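Local coordinates for regulatory Subunit of Protein Kinase A (cAMP-dependent) from Euglena gracilis (Euglena gracilis, PDB 6RSX), which probably restrains the catalytic subunit of protein kinase A and releases it in response to cyclic nucleotides, and binds cAMP in two tandem domains, at residues 152-164 with 175-187. Sequence-based numbering, arbitrary orientation.
With CMP (adenosine-3',5'-cyclic-monophosphate), chain B.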
# COMPACT_ATOMS: atom_id res chain seq x y z
N THR A 152 1.12 13.16 -0.02
CA THR A 152 1.86 11.95 0.33
C THR A 152 2.57 12.13 1.66
O THR A 152 2.53 11.23 2.53
CB THR A 152 2.85 11.57 -0.77
OG1 THR A 152 2.16 11.43 -2.00
CG2 THR A 152 3.57 10.22 -0.44
N MET A 153 3.25 13.28 1.84
CA MET A 153 3.94 13.55 3.09
C MET A 153 2.95 13.58 4.26
O MET A 153 3.22 13.00 5.32
CB MET A 153 4.70 14.88 3.00
CG MET A 153 5.74 14.98 4.08
SD MET A 153 6.56 16.59 3.91
CE MET A 153 6.91 16.50 2.17
N ARG A 154 1.80 14.22 4.08
CA ARG A 154 0.83 14.33 5.16
C ARG A 154 0.33 12.96 5.62
O ARG A 154 0.29 12.67 6.82
CB ARG A 154 -0.34 15.20 4.72
CG ARG A 154 -1.44 15.26 5.77
CD ARG A 154 -2.37 16.41 5.52
NE ARG A 154 -3.01 16.32 4.22
CZ ARG A 154 -2.86 17.22 3.25
NH1 ARG A 154 -2.09 18.28 3.45
NH2 ARG A 154 -3.48 17.05 2.09
N LYS A 155 -0.06 12.12 4.66
CA LYS A 155 -0.61 10.80 5.00
C LYS A 155 0.41 9.96 5.76
O LYS A 155 0.07 9.28 6.75
CB LYS A 155 -1.05 10.11 3.70
CG LYS A 155 -1.67 8.70 3.89
CD LYS A 155 -3.17 8.77 3.85
CE LYS A 155 -3.77 7.36 4.06
NZ LYS A 155 -3.72 6.49 2.83
N ARG A 156 1.68 10.00 5.34
CA ARG A 156 2.67 9.20 6.03
C ARG A 156 2.89 9.70 7.44
O ARG A 156 3.00 8.91 8.39
CB ARG A 156 3.97 9.17 5.23
CG ARG A 156 3.86 8.36 3.93
CD ARG A 156 5.11 8.49 3.06
NE ARG A 156 4.99 7.62 1.89
CZ ARG A 156 6.01 7.25 1.11
NH1 ARG A 156 7.24 7.70 1.36
NH2 ARG A 156 5.80 6.44 0.07
N ARG A 157 2.94 11.03 7.60
CA ARG A 157 3.08 11.62 8.93
C ARG A 157 1.90 11.27 9.81
O ARG A 157 2.06 10.87 10.97
CB ARG A 157 3.21 13.14 8.81
CG ARG A 157 3.07 13.89 10.13
CD ARG A 157 3.70 15.26 10.02
NE ARG A 157 3.67 15.97 11.29
CZ ARG A 157 3.02 17.10 11.51
NH1 ARG A 157 3.04 17.67 12.71
NH2 ARG A 157 2.35 17.68 10.51
N GLN A 158 0.69 11.40 9.28
CA GLN A 158 -0.50 11.23 10.10
C GLN A 158 -0.63 9.82 10.65
O GLN A 158 -1.22 9.63 11.72
CB GLN A 158 -1.74 11.63 9.31
CG GLN A 158 -1.74 13.14 9.09
CD GLN A 158 -2.93 13.63 8.28
OE1 GLN A 158 -3.45 12.91 7.41
NE2 GLN A 158 -3.36 14.86 8.56
N TYR A 159 -0.10 8.82 9.96
CA TYR A 159 -0.27 7.44 10.42
C TYR A 159 0.98 6.85 11.06
O TYR A 159 0.97 5.68 11.45
CB TYR A 159 -0.75 6.58 9.25
CG TYR A 159 -2.21 6.82 8.94
CD1 TYR A 159 -3.21 6.13 9.63
CD2 TYR A 159 -2.61 7.76 8.00
CE1 TYR A 159 -4.56 6.34 9.37
CE2 TYR A 159 -3.96 7.97 7.72
CZ TYR A 159 -4.93 7.25 8.42
OH TYR A 159 -6.27 7.45 8.17
N GLU A 160 2.04 7.65 11.24
CA GLU A 160 3.29 7.09 11.74
C GLU A 160 3.12 6.52 13.14
O GLU A 160 3.48 5.36 13.39
CB GLU A 160 4.40 8.15 11.71
CG GLU A 160 5.56 7.79 10.78
CD GLU A 160 5.93 6.29 10.81
OE1 GLU A 160 5.67 5.59 9.80
OE2 GLU A 160 6.48 5.82 11.83
N ASP A 161 2.59 7.31 14.07
CA ASP A 161 2.41 6.80 15.44
C ASP A 161 1.56 5.53 15.45
O ASP A 161 1.91 4.54 16.11
CB ASP A 161 1.78 7.88 16.33
CG ASP A 161 2.69 9.07 16.54
OD1 ASP A 161 3.92 8.91 16.38
OD2 ASP A 161 2.17 10.17 16.87
N PHE A 162 0.45 5.54 14.72
CA PHE A 162 -0.43 4.37 14.70
C PHE A 162 0.32 3.12 14.27
O PHE A 162 0.28 2.09 14.95
CB PHE A 162 -1.62 4.63 13.78
CG PHE A 162 -2.64 3.51 13.75
CD1 PHE A 162 -3.41 3.24 14.87
CD2 PHE A 162 -2.81 2.73 12.62
CE1 PHE A 162 -4.35 2.20 14.85
CE2 PHE A 162 -3.74 1.71 12.59
CZ PHE A 162 -4.51 1.43 13.71
N LEU A 163 1.04 3.20 13.15
CA LEU A 163 1.71 2.02 12.62
C LEU A 163 2.82 1.54 13.54
O LEU A 163 3.10 0.34 13.60
CB LEU A 163 2.25 2.31 11.21
CG LEU A 163 1.16 2.75 10.23
CD1 LEU A 163 1.73 3.30 8.91
CD2 LEU A 163 0.22 1.61 9.97
N ALA A 164 3.44 2.46 14.28
CA ALA A 164 4.49 2.07 15.21
C ALA A 164 3.96 1.37 16.46
O ALA A 164 4.71 0.60 17.08
CB ALA A 164 5.32 3.28 15.63
N TYR A 175 10.58 1.69 6.09
CA TYR A 175 10.03 2.04 4.79
C TYR A 175 8.72 1.29 4.53
O TYR A 175 7.80 1.85 3.91
CB TYR A 175 11.01 1.73 3.66
CG TYR A 175 10.52 2.28 2.36
CD1 TYR A 175 10.49 3.66 2.13
CD2 TYR A 175 10.11 1.44 1.35
CE1 TYR A 175 10.01 4.17 0.94
CE2 TYR A 175 9.61 1.93 0.16
CZ TYR A 175 9.59 3.30 -0.07
OH TYR A 175 9.09 3.80 -1.27
N GLU A 176 8.63 0.05 5.01
CA GLU A 176 7.37 -0.69 4.92
C GLU A 176 6.25 0.04 5.65
O GLU A 176 5.10 0.07 5.16
CB GLU A 176 7.56 -2.12 5.45
CG GLU A 176 8.23 -3.02 4.44
CD GLU A 176 8.65 -4.37 5.01
OE1 GLU A 176 8.80 -4.52 6.25
OE2 GLU A 176 8.84 -5.29 4.20
N ARG A 177 6.55 0.69 6.78
CA ARG A 177 5.53 1.53 7.43
C ARG A 177 5.04 2.65 6.52
O ARG A 177 3.85 2.96 6.50
CB ARG A 177 6.08 2.13 8.73
CG ARG A 177 6.19 1.11 9.86
CD ARG A 177 6.73 1.73 11.16
NE ARG A 177 6.59 0.72 12.20
CZ ARG A 177 7.40 -0.34 12.32
NH1 ARG A 177 8.43 -0.48 11.49
NH2 ARG A 177 7.19 -1.25 13.27
N MET A 178 5.95 3.29 5.77
CA MET A 178 5.54 4.37 4.88
C MET A 178 4.61 3.86 3.79
O MET A 178 3.61 4.52 3.47
CB MET A 178 6.78 5.03 4.26
CG MET A 178 7.85 5.35 5.27
SD MET A 178 9.09 6.44 4.52
CE MET A 178 8.26 8.04 4.43
N THR A 179 4.94 2.73 3.18
CA THR A 179 4.11 2.24 2.08
C THR A 179 2.78 1.71 2.63
O THR A 179 1.75 1.80 1.95
CB THR A 179 4.85 1.17 1.29
OG1 THR A 179 5.27 0.16 2.18
CG2 THR A 179 6.10 1.74 0.65
N MET A 180 2.80 1.23 3.87
CA MET A 180 1.54 0.83 4.51
C MET A 180 0.66 2.05 4.73
O MET A 180 -0.53 2.03 4.40
CB MET A 180 1.84 0.09 5.82
CG MET A 180 0.55 -0.39 6.55
SD MET A 180 -0.43 -1.56 5.58
CE MET A 180 0.66 -2.94 5.46
N ALA A 181 1.25 3.14 5.22
CA ALA A 181 0.49 4.37 5.35
C ALA A 181 -0.10 4.81 4.03
O ALA A 181 -1.25 5.26 3.99
CB ALA A 181 1.36 5.48 5.95
N ASP A 182 0.68 4.77 2.93
CA ASP A 182 0.13 5.15 1.63
C ASP A 182 -1.15 4.37 1.33
O ASP A 182 -2.12 4.92 0.78
CB ASP A 182 1.13 4.88 0.50
CG ASP A 182 2.41 5.73 0.60
OD1 ASP A 182 2.40 6.78 1.28
OD2 ASP A 182 3.42 5.34 -0.04
N ALA A 183 -1.12 3.07 1.61
CA ALA A 183 -2.15 2.13 1.16
C ALA A 183 -3.40 2.16 2.04
O ALA A 183 -4.50 1.93 1.54
CB ALA A 183 -1.59 0.71 1.14
N LEU A 184 -3.27 2.48 3.33
CA LEU A 184 -4.43 2.41 4.23
C LEU A 184 -5.50 3.45 3.88
O LEU A 184 -5.21 4.61 3.58
CB LEU A 184 -3.97 2.58 5.69
CG LEU A 184 -3.16 1.41 6.25
CD1 LEU A 184 -2.51 1.83 7.54
CD2 LEU A 184 -4.08 0.17 6.46
N GLN A 185 -6.76 3.03 3.90
CA GLN A 185 -7.88 3.90 3.59
C GLN A 185 -8.75 4.12 4.83
O GLN A 185 -9.21 3.14 5.43
CB GLN A 185 -8.72 3.27 2.47
CG GLN A 185 -7.91 2.89 1.25
CD GLN A 185 -7.35 4.11 0.57
OE1 GLN A 185 -8.06 5.09 0.36
NE2 GLN A 185 -6.05 4.07 0.23
N PRO A 186 -9.01 5.37 5.24
CA PRO A 186 -9.87 5.58 6.41
C PRO A 186 -11.32 5.21 6.11
O PRO A 186 -11.82 5.45 5.01
CB PRO A 186 -9.73 7.08 6.69
CG PRO A 186 -9.38 7.65 5.33
CD PRO A 186 -8.50 6.63 4.69
N CYS A 187 -11.99 4.61 7.10
CA CYS A 187 -13.42 4.36 6.95
C CYS A 187 -14.10 4.50 8.31
O CYS A 187 -13.52 4.15 9.34
CB CYS A 187 -13.70 2.97 6.35
SG CYS A 187 -12.56 1.68 6.88
P CMP B . 14.58 7.64 -2.85
O1P CMP B . 14.26 8.99 -3.57
O2P CMP B . 15.31 7.56 -1.57
O5' CMP B . 15.48 6.74 -3.84
C5' CMP B . 15.57 5.33 -3.67
C4' CMP B . 14.17 4.81 -3.57
O4' CMP B . 14.07 3.41 -3.29
C3' CMP B . 13.38 5.42 -2.43
O3' CMP B . 13.12 6.79 -2.66
C2' CMP B . 12.15 4.52 -2.36
O2' CMP B . 11.20 4.97 -3.31
C1' CMP B . 12.74 3.16 -2.83
N9 CMP B . 12.83 2.15 -1.78
C8 CMP B . 12.38 0.85 -1.90
N7 CMP B . 12.68 0.21 -0.78
C5 CMP B . 13.26 1.09 0.04
C6 CMP B . 13.71 0.90 1.32
N6 CMP B . 13.71 -0.26 2.17
N1 CMP B . 14.23 1.89 2.01
C2 CMP B . 14.36 3.11 1.39
N3 CMP B . 13.90 3.33 0.11
C4 CMP B . 13.36 2.29 -0.56
O HOH W 1 0.55 8.95 1.00
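Arg156 meets Asp182 side-on, and its chain can be followed outward over helix 174-183. From Arg156 CB, chi1 of -70° sets CG beside the backbone N, and the chain, extended to NE, runs across to the second helix. Arg156 CG lies 3.4 Å from Asp182 OD1, CD rests against Met178 CE in one of two Met178 conformers, and Arg156 NE donates an almost straight bond to Asp182 OD1 (2.8 Å, 175°). Arg156 NH2 reaches the syn lone pair of Asp182 OD2 at 2.6 Å, guanidinium and carboxylate being nearly coplanar (21° apart). Met178 CB, in that same conformer, sits over one guanidinium face, off its centre. NH2 also forms a salt bridge with Glu115, a residue that hydrogen-bonds both cAMP and Tyr175 OH, while the Tyr175 ring lies over the adenine with CMP C4 above its centre. With an alanine here the buried Asp182 carboxylate would probably lose its charged mate, and Glu115 one of the groups that position it. The two helices join the tandem cyclic nucleotide-binding domains: helix 149-165 follows the first beta-roll, and helix 174-183 leads into strand 185-189 of the second. The axes of segments 152-164 and 175-183 approach to 8.5 Å, close enough for Ala181 to act as a knob among Lys155, Arg156, Tyr159 and Leu163. Beyond this knob, Leu163 CD2 packs on Leu184 CD1 (3.7 Å). Lys155, bent at chi2 and chi4, brings NZ to the C-terminal end of helix 174-183, where Lys155 NZ donates in the carbonyl plane to Ala181 O (3.0 Å) and Leu184 O, the latter bond doubtfully short, and weakly to Asp182 O.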